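Local coordinates for serine protease inhibitor 1 (Coprinopsis cinerea, PDB 3VWC), which probably inhibits serine-type endopeptidases, as a small beta-trefoil protein of the I66 peptidase inhibitor family, at residues A[6-11]-A[15-20]; A[82-87]-A[106-111]; A[86-91]-A[95-100]; A[31-36]-A[44-49]. All blocks are in the same frame, centred on the assembly; numbering follows the deposited sequence.

All four contacts lie in one beta-trefoil chain. Along it contact 1 comes first, then contact 4; contacts 2 and 3 both start on strand 84-88. Contacts 1 and 4 have centres about 7 Å apart, and each strand of contact 1 has a strand of contact 4 as its sheet neighbour (5-11 beside 46-51, 18-19 beside 31-35). Contact 2 has its centre about 10 Å from that of contact 3 and touches contact 4 where W108 meets W46; its strand 107-109 lies in a small two-stranded sheet, not the main one. Contacts 3 and 4 are most distant, about 17 Å between centres. Contacts 1 and 3 tie backbones, whereas contacts 2 and 4 pack side chains in the trefoil interior.

Contact 1. Residues A[6-11]-A[15-20]; sequences TYEVTS and GLHVGR
T10 and H17 form a single backbone bridge, their CA atoms 4.1 Å apart, but the touching parts run 115° from each other, so the chain turns off sharply rather than continuing as a paired ladder. Three backbone hydrogen bonds hold the turn: V18 N gives to V9 O at 2.9 Å, S11 N to L16 O at the same length, and G15 N to S11 O. The last is bent, with 140° at the hydrogen, whereas the first two are close to straight. G15 closes the turn with a positive phi.

Among the side chains, T10 lays its methyl over one face of the H17 imidazole: CG2 lies 3.9 Å from the ring centroid, a CH-pi contact displaced toward the rim. This placement follows from the T10 torsion, which sets CG2 anti to the carbonyl carbon and OG1 between N and C (chi1 52°). On the other flank V9 CG1 packs against V18 CB at 4.3 Å, and V18 CG2 reaches over the S11 backbone. A water accepts from V9 N and donates to V18 O, an oxygen that also receives W46 NE1.

Geometrically, then, the main chain does most of the joining between strand 5-11 and the segment leading into 18-19. V9 N and O, S11 N and O, and V18 N all have partners, S11 OG turns to V13 N, and the flanks carry a methyl-on-imidazole contact beside T10 and valine packing beside V9.

Contact 2. Residues A[82-87]-A[106-111]; sequences KKWIVT and HGWVVP
The aromatic interaction between W84 and W108 dominates this contact, and it is edge-to-face: the six-membered ring of W84 and the five-membered ring of W108 have centroids 4.5 Å apart and planes at 75°. W108 supplies the edge. Its NE1 stands 3.3 Å above the W84 plane, offset toward the rim, with W84 CZ3 the nearest atom at 3.4 Å from W108 NE1. Such an approach points the polarised N-H side of one indole at the pi cloud of the other, a geometry expected to be favourable for a donor edge. W84 leaves its backbone toward the other segment; the W108 indole, with chi2 at 11°, is swung so that its pyrrole edge is presented instead of its face.

Apolar contact adds to this on the same edge, where W108 CD1 lies 3.5 Å from W84 CZ3. Between the segments there is no hydrogen bond; H106 O lies obliquely to the W84 ring, 3.9 Å from W84 CZ3. The W84 NE1 group is engaged elsewhere, donating to V64 O.

In the trefoil the pair fills the interior between strands. W84 packs on V99 and N101 of strand 96-101 and on L57 of strand 54-59, while W108, from strand 107-109, also touches L57 and V99 and meets the rings of W46 and F141.

Contact 3. Residues A[86-91]-A[95-100]; sequences VTHQPQ and NVFTVV
With CG beside the backbone N in both H88 (chi1 -91°, off the usual staggered value) and F97, the two side chains lie alongside each other and point the same way, although they leave the backbone in diverging directions at the non-hydrogen-bonded pair they form. F97 CE2 sits 3.4 Å above the plane of the imidazole, over its centre, and F97 CZ comes to 3.3 Å from H88 CE1. The ring planes are inclined obliquely, at 43°. V86 CG1 adds a third group, 3.6 Å from F97 CD2, and F97 also meets F143 edge-to-face in the neighbouring strand 141-145.

T87 and T98 make the hydrogen-bonded pair, T87 N giving to T98 O and T98 N to T87 O. Q89 N donates to V96 O at 2.8 Å and almost straight (174°). The Q89 chain bends at chi2, which brings its amide back across T98: NE2 donates to T98 OG1 at 3.1 Å, with that oxygen near the amide plane. Q91 NE2 donates to Q89 OE1, a second hold on the Q89 amide which should restrain its rotation. One water bridges T87 OG1 and T98 OG1, and another links H88 ND1 to V96 O.

These features identify an antiparallel beta hairpin of strands 84-88 and 96-101, whose strand 84-88 is outermost in the main sheet of the beta trefoil.

Contact 4. Residues A[31-36]-A[44-49]; sequences KRIRVL and NSWVVE
N44 and L36 meet where the second segment begins, in the interior of the beta trefoil, and the two segments touch through side chains alone, with no hydrogen bond between them. Their backbones stay well apart, the nearest CA atoms, those of L36 and N44, being 9.7 Å from each other. N44 extends toward L36 from the opposite direction and sets its amide against the leucine methyl: L36 CD1 lies 3.3 Å from N44 ND2 and 3.7 Å from N44 CG. Buried as this amide is, both of its polar atoms have partners elsewhere, OD1 receiving R20 N and ND2 donating to N41 O, which should fix its orientation beside an apolar neighbour.

Next in sequence comes W46, in strand 46-51. Its indole reaches across to I33, whose methyl arrives at the ring edge rather than over a face. With CG1 of I33 beside the backbone N (chi1 -61°), CG2 lies anti to that N and is the branch that meets the indole edge. NE1 of W46 donates to V18 O, and the same ring meets W108, while I33 and W46 both pack on V64 of strand 62-67. In the plane of the indole, I33 CG2 stands 3.9 Å from W46 CZ2 and 4.0 Å from W46 CH2.

Contact 1. Residues A[6-11]-A[15-20]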
loop_
_atom_site.group_PDB
_atom_site.type_symbol
_atom_site.label_atom_id
_atom_site.label_comp_id
_atom_site.label_asym_id
_atom_site.label_seq_id
_atom_site.Cartn_x
_atom_site.Cartn_y
_atom_site.Cartn_z
ATOM N N THR A 6 5.821 -2.366 12.630
ATOM C CA THR A 6 4.779 -3.265 12.149
ATOM C C THR A 6 3.445 -2.509 12.264
ATOM O O THR A 6 3.146 -1.893 13.302
ATOM C CB THR A 6 4.718 -4.580 13.008
ATOM O OG1 THR A 6 5.932 -5.329 12.848
ATOM C CG2 THR A 6 3.533 -5.443 12.618
ATOM N N TYR A 7 2.660 -2.544 11.175
ATOM C CA TYR A 7 1.466 -1.693 10.994
ATOM C C TYR A 7 0.270 -2.431 10.413
ATOM O O TYR A 7 0.434 -3.202 9.456
ATOM C CB TYR A 7 1.795 -0.562 10.008
ATOM C CG TYR A 7 2.755 0.455 10.568
ATOM C CD1 TYR A 7 2.311 1.606 11.207
ATOM C CD2 TYR A 7 4.141 0.280 10.422
ATOM C CE1 TYR A 7 3.172 2.536 11.701
ATOM C CE2 TYR A 7 5.029 1.227 10.923
ATOM C CZ TYR A 7 4.537 2.348 11.543
ATOM O OH TYR A 7 5.371 3.311 12.058
ATOM N N GLU A 8 -0.928 -2.037 10.839
ATOM C CA GLU A 8 -2.161 -2.362 10.111
ATOM C C GLU A 8 -2.413 -1.222 9.135
ATOM O O GLU A 8 -2.038 -0.082 9.409
ATOM C CB GLU A 8 -3.350 -2.451 11.062
ATOM C CG GLU A 8 -3.306 -3.680 11.958
ATOM C CD GLU A 8 -4.700 -4.173 12.334
ATOM O OE1 GLU A 8 -5.655 -3.361 12.298
ATOM O OE2 GLU A 8 -4.843 -5.382 12.629
ATOM N N VAL A 9 -2.798 -1.576 7.927
ATOM C CA VAL A 9 -2.972 -0.560 6.870
ATOM C C VAL A 9 -4.390 -0.577 6.321
ATOM O O VAL A 9 -4.852 -1.631 5.903
ATOM C CB VAL A 9 -1.975 -0.783 5.714
ATOM C CG1 VAL A 9 -2.128 0.279 4.628
ATOM C CG2 VAL A 9 -0.568 -0.847 6.233
ATOM N N THR A 10 -5.103 0.550 6.359
ATOM C CA THR A 10 -6.438 0.636 5.755
ATOM C C THR A 10 -6.480 1.743 4.710
ATOM O O THR A 10 -5.667 2.667 4.730
ATOM C CB THR A 10 -7.511 0.980 6.795
ATOM O OG1 THR A 10 -7.100 2.157 7.531
ATOM C CG2 THR A 10 -7.670 -0.197 7.764
ATOM N N SER A 11 -7.372 1.568 3.755
ATOM C CA SER A 11 -7.674 2.578 2.732
ATOM C C SER A 11 -8.631 3.644 3.228
ATOM O O SER A 11 -9.650 3.328 3.797
ATOM C CB SER A 11 -8.289 1.891 1.526
ATOM O OG SER A 11 -8.843 2.841 0.597
ATOM N N GLY A 15 -12.231 2.383 4.432
ATOM C CA GLY A 15 -11.850 1.895 5.758
ATOM C C GLY A 15 -11.402 0.448 5.792
ATOM O O GLY A 15 -11.054 -0.070 6.865
ATOM N N LEU A 16 -11.386 -0.204 4.635
ATOM C CA LEU A 16 -11.030 -1.639 4.554
ATOM C C LEU A 16 -9.509 -1.838 4.661
ATOM O O LEU A 16 -8.717 -0.979 4.241
ATOM C CB LEU A 16 -11.549 -2.242 3.259
ATOM C CG LEU A 16 -13.084 -2.277 3.169
ATOM C CD1 LEU A 16 -13.570 -2.818 1.847
ATOM C CD2 LEU A 16 -13.696 -3.001 4.384
ATOM N N HIS A 17 -9.096 -2.903 5.326
ATOM C CA HIS A 17 -7.692 -3.271 5.363
ATOM C C HIS A 17 -7.212 -3.556 3.964
ATOM O O HIS A 17 -7.955 -4.066 3.119
ATOM C CB HIS A 17 -7.469 -4.495 6.256
ATOM C CG HIS A 17 -7.609 -4.205 7.722
ATOM N ND1 HIS A 17 -6.563 -4.343 8.609
ATOM C CD2 HIS A 17 -8.639 -3.695 8.427
ATOM C CE1 HIS A 17 -6.974 -3.995 9.816
ATOM N NE2 HIS A 17 -8.224 -3.579 9.726
ATOM N N VAL A 18 -5.942 -3.272 3.741
ATOM C CA VAL A 18 -5.215 -3.624 2.537
ATOM C C VAL A 18 -4.236 -4.784 2.823
ATOM O O VAL A 18 -3.577 -4.784 3.870
ATOM C CB VAL A 18 -4.444 -2.355 2.120
ATOM C CG1 VAL A 18 -3.543 -2.615 0.929
ATOM C CG2 VAL A 18 -5.448 -1.224 1.851
ATOM N N GLY A 19 -4.184 -5.786 1.945
ATOM C CA GLY A 19 -3.206 -6.852 2.150
ATOM C C GLY A 19 -3.615 -8.082 1.362
ATOM O O GLY A 19 -4.086 -7.967 0.222
ATOM N N ARG A 20 -3.403 -9.266 1.947
ATOM C CA ARG A 20 -3.587 -10.509 1.231
ATOM C C ARG A 20 -4.634 -11.330 1.944
ATOM O O ARG A 20 -4.666 -11.378 3.174
ATOM C CB ARG A 20 -2.238 -11.229 1.102
ATOM C CG ARG A 20 -1.280 -10.579 0.120
ATOM C CD ARG A 20 0.184 -11.021 0.302
ATOM N NE ARG A 20 0.341 -12.446 -0.064
ATOM C CZ ARG A 20 1.469 -13.137 0.104
ATOM N NH1 ARG A 20 2.545 -12.585 0.651
ATOM N NH2 ARG A 20 1.503 -14.427 -0.242
HETATM O O HOH W 1 -3.384 -4.255 6.855
#

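Contact 2. Residues A[82-87]-A[106-111]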
loop_
_atom_site.group_PDB
_atom_site.type_symbol
_atom_site.label_atom_id
_atom_site.label_comp_id
_atom_site.label_asym_id
_atom_site.label_seq_id
_atom_site.Cartn_x
_atom_site.Cartn_y
_atom_site.Cartn_z
ATOM N N LYS A 82 11.190 -2.121 -5.625
ATOM C CA LYS A 82 10.644 -2.433 -4.330
ATOM C C LYS A 82 10.732 -1.315 -3.292
ATOM O O LYS A 82 10.325 -1.489 -2.177
ATOM C CB LYS A 82 11.324 -3.684 -3.743
ATOM C CG LYS A 82 11.186 -4.901 -4.623
ATOM C CD LYS A 82 11.575 -6.157 -3.862
ATOM C CE LYS A 82 11.577 -7.371 -4.787
ATOM N NZ LYS A 82 12.471 -8.429 -4.244
ATOM N N LYS A 83 11.282 -0.166 -3.668
ATOM C CA LYS A 83 11.452 0.925 -2.700
ATOM C C LYS A 83 10.316 1.948 -2.840
ATOM O O LYS A 83 9.921 2.296 -3.933
ATOM C CB LYS A 83 12.793 1.656 -2.973
ATOM C CG LYS A 83 14.031 0.957 -2.412
ATOM C CD LYS A 83 15.296 1.797 -2.772
ATOM C CE LYS A 83 16.569 1.233 -2.151
ATOM N NZ LYS A 83 17.668 2.256 -1.995
ATOM N N TRP A 84 9.776 2.346 -1.691
ATOM C CA TRP A 84 8.616 3.288 -1.600
ATOM C C TRP A 84 8.937 4.493 -0.714
ATOM O O TRP A 84 9.640 4.361 0.322
ATOM C CB TRP A 84 7.416 2.553 -0.975
ATOM C CG TRP A 84 7.016 1.335 -1.789
ATOM C CD1 TRP A 84 7.486 0.066 -1.630
ATOM C CD2 TRP A 84 6.154 1.313 -2.933
ATOM N NE1 TRP A 84 6.929 -0.765 -2.584
ATOM C CE2 TRP A 84 6.104 -0.028 -3.397
ATOM C CE3 TRP A 84 5.391 2.298 -3.599
ATOM C CZ2 TRP A 84 5.367 -0.412 -4.517
ATOM C CZ3 TRP A 84 4.635 1.905 -4.744
ATOM C CH2 TRP A 84 4.604 0.535 -5.155
ATOM N N ILE A 85 8.389 5.629 -1.134
ATOM C CA ILE A 85 8.471 6.888 -0.382
ATOM C C ILE A 85 7.133 6.986 0.360
ATOM O O ILE A 85 6.036 6.982 -0.262
ATOM C CB ILE A 85 8.679 8.072 -1.347
ATOM C CG1 ILE A 85 9.967 7.894 -2.176
ATOM C CG2 ILE A 85 8.669 9.450 -0.590
ATOM C CD1 ILE A 85 11.249 7.776 -1.388
ATOM N N VAL A 86 7.213 6.972 1.683
ATOM C CA VAL A 86 6.043 6.941 2.531
ATOM C C VAL A 86 5.959 8.284 3.257
ATOM O O VAL A 86 6.862 8.628 4.022
ATOM C CB VAL A 86 6.048 5.760 3.494
ATOM C CG1 VAL A 86 4.781 5.743 4.331
ATOM C CG2 VAL A 86 6.220 4.404 2.719
ATOM N N THR A 87 4.916 9.068 2.957
ATOM C CA THR A 87 4.938 10.457 3.423
ATOM C C THR A 87 3.690 10.731 4.259
ATOM O O THR A 87 2.560 10.558 3.760
ATOM C CB THR A 87 4.918 11.397 2.209
ATOM O OG1 THR A 87 6.020 11.091 1.318
ATOM C CG2 THR A 87 5.125 12.843 2.671
ATOM N N HIS A 106 5.080 6.341 -9.273
ATOM C CA HIS A 106 3.647 6.048 -9.273
ATOM C C HIS A 106 3.307 5.520 -7.893
ATOM O O HIS A 106 4.106 4.828 -7.258
ATOM C CB HIS A 106 3.356 4.983 -10.315
ATOM C CG HIS A 106 3.539 5.456 -11.715
ATOM N ND1 HIS A 106 3.255 4.669 -12.814
ATOM C CD2 HIS A 106 3.965 6.644 -12.197
ATOM C CE1 HIS A 106 3.505 5.356 -13.916
ATOM N NE2 HIS A 106 3.915 6.567 -13.572
ATOM N N GLY A 107 2.115 5.866 -7.382
ATOM C CA GLY A 107 1.788 5.597 -5.993
ATOM C C GLY A 107 0.572 4.666 -5.843
ATOM O O GLY A 107 -0.152 4.428 -6.816
ATOM N N TRP A 108 0.312 4.230 -4.610
ATOM C CA TRP A 108 -0.798 3.317 -4.353
ATOM C C TRP A 108 -2.106 4.083 -4.581
ATOM O O TRP A 108 -2.294 5.194 -4.019
ATOM C CB TRP A 108 -0.756 2.802 -2.938
ATOM C CG TRP A 108 0.375 1.875 -2.552
ATOM C CD1 TRP A 108 1.516 1.590 -3.270
ATOM C CD2 TRP A 108 0.456 1.179 -1.341
ATOM N NE1 TRP A 108 2.289 0.704 -2.563
ATOM C CE2 TRP A 108 1.688 0.465 -1.353
ATOM C CE3 TRP A 108 -0.378 1.107 -0.191
ATOM C CZ2 TRP A 108 2.093 -0.319 -0.259
ATOM C CZ3 TRP A 108 0.029 0.294 0.897
ATOM C CH2 TRP A 108 1.254 -0.420 0.836
ATOM N N VAL A 109 -3.051 3.411 -5.226
ATOM C CA VAL A 109 -4.384 3.977 -5.454
ATOM C C VAL A 109 -5.466 2.888 -5.296
ATOM O O VAL A 109 -5.383 1.777 -5.870
ATOM C CB VAL A 109 -4.526 4.581 -6.885
ATOM C CG1 VAL A 109 -5.940 5.102 -7.128
ATOM C CG2 VAL A 109 -3.513 5.710 -7.080
ATOM N N VAL A 110 -6.446 3.143 -4.423
ATOM C CA VAL A 110 -7.637 2.268 -4.337
ATOM C C VAL A 110 -8.765 3.062 -5.005
ATOM O O VAL A 110 -9.134 4.145 -4.518
ATOM C CB VAL A 110 -7.988 1.989 -2.858
ATOM C CG1 VAL A 110 -9.397 1.276 -2.741
ATOM C CG2 VAL A 110 -6.934 1.107 -2.272
ATOM N N PRO A 111 -9.289 2.585 -6.158
ATOM C CA PRO A 111 -10.373 3.362 -6.796
ATOM C C PRO A 111 -11.573 3.556 -5.873
ATOM O O PRO A 111 -11.902 2.697 -5.028
ATOM C CB PRO A 111 -10.781 2.497 -7.997
ATOM C CG PRO A 111 -9.611 1.577 -8.263
ATOM C CD PRO A 111 -8.948 1.347 -6.918
#

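Contact 3. Residues A[86-91]-A[95-100]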
loop_
_atom_site.group_PDB
_atom_site.type_symbol
_atom_site.label_atom_id
_atom_site.label_comp_id
_atom_site.label_asym_id
_atom_site.label_seq_id
_atom_site.Cartn_x
_atom_site.Cartn_y
_atom_site.Cartn_z
ATOM N N VAL A 86 7.213 6.972 1.683
ATOM C CA VAL A 86 6.043 6.941 2.531
ATOM C C VAL A 86 5.959 8.284 3.257
ATOM O O VAL A 86 6.862 8.628 4.022
ATOM C CB VAL A 86 6.048 5.760 3.494
ATOM C CG1 VAL A 86 4.781 5.743 4.331
ATOM C CG2 VAL A 86 6.220 4.404 2.719
ATOM N N THR A 87 4.916 9.068 2.957
ATOM C CA THR A 87 4.938 10.457 3.423
ATOM C C THR A 87 3.690 10.731 4.259
ATOM O O THR A 87 2.560 10.558 3.760
ATOM C CB THR A 87 4.918 11.397 2.209
ATOM O OG1 THR A 87 6.020 11.091 1.318
ATOM C CG2 THR A 87 5.125 12.843 2.671
ATOM N N HIS A 88 3.869 11.322 5.437
ATOM C CA HIS A 88 2.752 11.754 6.252
ATOM C C HIS A 88 1.985 12.861 5.492
ATOM O O HIS A 88 2.604 13.798 4.933
ATOM C CB HIS A 88 3.272 12.430 7.528
ATOM C CG HIS A 88 3.452 11.504 8.683
ATOM N ND1 HIS A 88 2.413 11.166 9.529
ATOM C CD2 HIS A 88 4.560 10.920 9.193
ATOM C CE1 HIS A 88 2.871 10.377 10.485
ATOM N NE2 HIS A 88 4.170 10.219 10.309
ATOM N N GLN A 89 0.664 12.792 5.563
ATOM C CA GLN A 89 -0.212 13.885 5.098
ATOM C C GLN A 89 -1.095 14.312 6.260
ATOM O O GLN A 89 -2.273 13.972 6.322
ATOM C CB GLN A 89 -1.063 13.465 3.890
ATOM C CG GLN A 89 -0.228 12.841 2.755
ATOM C CD GLN A 89 0.724 13.843 2.103
ATOM O OE1 GLN A 89 0.591 15.077 2.266
ATOM N NE2 GLN A 89 1.730 13.319 1.364
ATOM N N PRO A 90 -0.528 15.150 7.174
ATOM C CA PRO A 90 -1.229 15.459 8.444
ATOM C C PRO A 90 -2.535 16.249 8.286
ATOM O O PRO A 90 -3.387 16.196 9.159
ATOM C CB PRO A 90 -0.250 16.376 9.180
ATOM C CG PRO A 90 1.052 16.192 8.556
ATOM C CD PRO A 90 0.861 15.662 7.144
ATOM N N GLN A 91 -2.665 16.917 7.142
ATOM C CA GLN A 91 -3.880 17.626 6.749
ATOM C C GLN A 91 -5.037 16.679 6.525
ATOM O O GLN A 91 -6.209 17.121 6.424
ATOM C CB GLN A 91 -3.626 18.544 5.529
ATOM C CG GLN A 91 -3.435 17.775 4.198
ATOM C CD GLN A 91 -1.992 17.320 3.901
ATOM O OE1 GLN A 91 -1.168 17.115 4.787
ATOM N NE2 GLN A 91 -1.720 17.081 2.615
ATOM N N ASN A 95 -2.250 9.716 11.279
ATOM C CA ASN A 95 -1.562 8.481 10.869
ATOM C C ASN A 95 -1.834 8.175 9.378
ATOM O O ASN A 95 -1.838 7.008 8.946
ATOM C CB ASN A 95 -2.086 7.337 11.743
ATOM C CG ASN A 95 -1.666 7.481 13.179
ATOM O OD1 ASN A 95 -0.534 7.850 13.471
ATOM N ND2 ASN A 95 -2.612 7.280 14.087
ATOM N N VAL A 96 -2.105 9.216 8.603
ATOM C CA VAL A 96 -2.433 9.100 7.179
ATOM C C VAL A 96 -1.228 9.414 6.258
ATOM O O VAL A 96 -0.506 10.397 6.478
ATOM C CB VAL A 96 -3.619 10.023 6.827
ATOM C CG1 VAL A 96 -3.935 9.972 5.341
ATOM C CG2 VAL A 96 -4.883 9.604 7.627
ATOM N N PHE A 97 -1.034 8.584 5.229
ATOM C CA PHE A 97 0.158 8.632 4.368
ATOM C C PHE A 97 -0.233 8.506 2.916
ATOM O O PHE A 97 -1.209 7.810 2.585
ATOM C CB PHE A 97 1.072 7.427 4.708
ATOM C CG PHE A 97 1.638 7.489 6.105
ATOM C CD1 PHE A 97 0.901 7.008 7.194
ATOM C CD2 PHE A 97 2.880 8.080 6.330
ATOM C CE1 PHE A 97 1.395 7.141 8.501
ATOM C CE2 PHE A 97 3.444 8.037 7.632
ATOM C CZ PHE A 97 2.697 7.606 8.699
ATOM N N THR A 98 0.633 9.011 2.037
ATOM C CA THR A 98 0.725 8.507 0.646
ATOM C C THR A 98 1.911 7.550 0.536
ATOM O O THR A 98 2.854 7.592 1.341
ATOM C CB THR A 98 0.934 9.661 -0.367
ATOM O OG1 THR A 98 2.042 10.464 0.087
ATOM C CG2 THR A 98 -0.328 10.550 -0.368
ATOM N N VAL A 99 1.842 6.662 -0.467
ATOM C CA VAL A 99 2.893 5.655 -0.695
ATOM C C VAL A 99 3.245 5.736 -2.166
ATOM O O VAL A 99 2.418 5.365 -3.021
ATOM C CB VAL A 99 2.403 4.218 -0.338
ATOM C CG1 VAL A 99 3.547 3.243 -0.532
ATOM C CG2 VAL A 99 1.891 4.190 1.074
ATOM N N VAL A 100 4.448 6.263 -2.494
ATOM C CA VAL A 100 4.830 6.542 -3.874
ATOM C C VAL A 100 6.118 5.802 -4.243
ATOM O O VAL A 100 7.061 5.768 -3.484
ATOM C CB VAL A 100 5.033 8.069 -4.118
ATOM C CG1 VAL A 100 5.450 8.331 -5.562
ATOM C CG2 VAL A 100 3.696 8.769 -3.898
HETATM O O HOH W 2 4.700 9.460 -0.460
HETATM O O HOH W 3 -0.073 11.922 8.725
#

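Contact 4. Residues A[31-36]-A[44-49]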
loop_
_atom_site.group_PDB
_atom_site.type_symbol
_atom_site.label_atom_id
_atom_site.label_comp_id
_atom_site.label_asym_id
_atom_site.label_seq_id
_atom_site.Cartn_x
_atom_site.Cartn_y
_atom_site.Cartn_z
ATOM N N LYS A 31 1.601 -12.134 -5.926
ATOM C CA LYS A 31 0.275 -12.218 -5.336
ATOM C C LYS A 31 -0.337 -10.832 -5.263
ATOM O O LYS A 31 0.338 -9.860 -4.840
ATOM C CB LYS A 31 0.330 -12.840 -3.950
ATOM C CG LYS A 31 0.850 -14.310 -3.953
ATOM C CD LYS A 31 -0.234 -15.234 -4.522
ATOM C CE LYS A 31 0.340 -16.671 -4.652
ATOM N NZ LYS A 31 1.088 -16.889 -5.954
ATOM N N ARG A 32 -1.633 -10.721 -5.557
ATOM C CA ARG A 32 -2.275 -9.394 -5.555
ATOM C C ARG A 32 -2.398 -8.856 -4.146
ATOM O O ARG A 32 -2.818 -9.561 -3.210
ATOM C CB ARG A 32 -3.666 -9.462 -6.179
ATOM C CG ARG A 32 -3.676 -9.580 -7.696
ATOM C CD ARG A 32 -5.148 -9.706 -8.192
ATOM N NE ARG A 32 -5.200 -10.055 -9.606
ATOM C CZ ARG A 32 -6.249 -9.874 -10.421
ATOM N NH1 ARG A 32 -7.386 -9.259 -10.018
ATOM N NH2 ARG A 32 -6.108 -10.222 -11.687
ATOM N N ILE A 33 -2.090 -7.561 -4.033
ATOM C CA ILE A 33 -2.451 -6.827 -2.839
ATOM C C ILE A 33 -3.818 -6.224 -3.040
ATOM O O ILE A 33 -4.089 -5.654 -4.073
ATOM C CB ILE A 33 -1.404 -5.728 -2.485
ATOM C CG1 ILE A 33 -0.008 -6.334 -2.200
ATOM C CG2 ILE A 33 -1.908 -4.915 -1.279
ATOM C CD1 ILE A 33 0.015 -7.364 -1.114
ATOM N N ARG A 34 -4.704 -6.488 -2.088
ATOM C CA ARG A 34 -6.131 -6.187 -2.292
ATOM C C ARG A 34 -6.721 -5.321 -1.170
ATOM O O ARG A 34 -6.207 -5.278 -0.043
ATOM C CB ARG A 34 -6.948 -7.471 -2.423
ATOM C CG ARG A 34 -6.369 -8.528 -3.349
ATOM C CD ARG A 34 -7.130 -9.848 -3.119
ATOM N NE ARG A 34 -6.553 -10.936 -3.896
ATOM C CZ ARG A 34 -7.018 -11.327 -5.073
ATOM N NH1 ARG A 34 -8.018 -10.663 -5.651
ATOM N NH2 ARG A 34 -6.489 -12.382 -5.688
ATOM N N VAL A 35 -7.895 -4.726 -1.438
ATOM C CA VAL A 35 -8.730 -4.335 -0.315
ATOM C C VAL A 35 -9.504 -5.547 0.194
ATOM O O VAL A 35 -9.974 -6.358 -0.602
ATOM C CB VAL A 35 -9.676 -3.161 -0.629
ATOM C CG1 VAL A 35 -8.904 -1.802 -0.573
ATOM C CG2 VAL A 35 -10.398 -3.370 -1.936
ATOM N N LEU A 36 -9.505 -5.731 1.506
ATOM C CA LEU A 36 -9.971 -7.008 2.106
ATOM C C LEU A 36 -11.341 -6.874 2.746
ATOM O O LEU A 36 -11.601 -5.887 3.402
ATOM C CB LEU A 36 -8.952 -7.472 3.160
ATOM C CG LEU A 36 -7.553 -7.722 2.563
ATOM C CD1 LEU A 36 -6.510 -8.015 3.636
ATOM C CD2 LEU A 36 -7.572 -8.891 1.559
ATOM N N ASN A 44 -2.447 -9.580 8.402
ATOM C CA ASN A 44 -2.073 -8.507 7.471
ATOM C C ASN A 44 -1.482 -7.319 8.175
ATOM O O ASN A 44 -1.648 -6.181 7.737
ATOM C CB ASN A 44 -3.258 -8.061 6.610
ATOM C CG ASN A 44 -3.464 -8.967 5.439
ATOM O OD1 ASN A 44 -2.600 -9.051 4.561
ATOM N ND2 ASN A 44 -4.505 -9.817 5.523
ATOM N N SER A 45 -0.711 -7.589 9.216
ATOM C CA SER A 45 0.216 -6.572 9.711
ATOM C C SER A 45 1.411 -6.507 8.787
ATOM O O SER A 45 2.132 -7.492 8.550
ATOM C CB SER A 45 0.647 -6.869 11.153
ATOM O OG SER A 45 -0.469 -6.805 12.030
ATOM N N TRP A 46 1.579 -5.344 8.203
ATOM C CA TRP A 46 2.665 -5.097 7.306
ATOM C C TRP A 46 3.911 -4.826 8.121
ATOM O O TRP A 46 3.828 -4.283 9.219
ATOM C CB TRP A 46 2.302 -3.854 6.472
ATOM C CG TRP A 46 1.236 -4.082 5.422
ATOM C CD1 TRP A 46 -0.083 -4.389 5.631
ATOM C CD2 TRP A 46 1.415 -3.982 4.012
ATOM N NE1 TRP A 46 -0.752 -4.426 4.414
ATOM C CE2 TRP A 46 0.152 -4.269 3.405
ATOM C CE3 TRP A 46 2.539 -3.817 3.182
ATOM C CZ2 TRP A 46 -0.036 -4.237 2.021
ATOM C CZ3 TRP A 46 2.349 -3.758 1.786
ATOM C CH2 TRP A 46 1.064 -3.987 1.225
ATOM N N VAL A 47 5.062 -5.172 7.569
ATOM C CA VAL A 47 6.317 -4.728 8.144
ATOM C C VAL A 47 6.941 -3.656 7.243
ATOM O O VAL A 47 7.100 -3.828 6.018
ATOM C CB VAL A 47 7.271 -5.906 8.343
ATOM C CG1 VAL A 47 8.640 -5.401 8.843
ATOM C CG2 VAL A 47 6.668 -6.877 9.309
ATOM N N VAL A 48 7.288 -2.543 7.882
ATOM C CA VAL A 48 7.888 -1.401 7.196
ATOM C C VAL A 48 9.360 -1.281 7.605
ATOM O O VAL A 48 9.652 -1.200 8.789
ATOM C CB VAL A 48 7.170 -0.104 7.568
ATOM C CG1 VAL A 48 7.887 1.074 6.900
ATOM C CG2 VAL A 48 5.669 -0.163 7.126
ATOM N N GLU A 49 10.255 -1.404 6.629
ATOM C CA GLU A 49 11.686 -1.364 6.868
ATOM C C GLU A 49 12.267 -0.184 6.128
ATOM O O GLU A 49 11.965 0.054 4.965
ATOM C CB GLU A 49 12.372 -2.643 6.364
ATOM C CG GLU A 49 11.876 -3.945 7.002
ATOM C CD GLU A 49 12.800 -4.493 8.075
ATOM O OE1 GLU A 49 13.766 -3.796 8.459
ATOM O OE2 GLU A 49 12.466 -5.547 8.652
#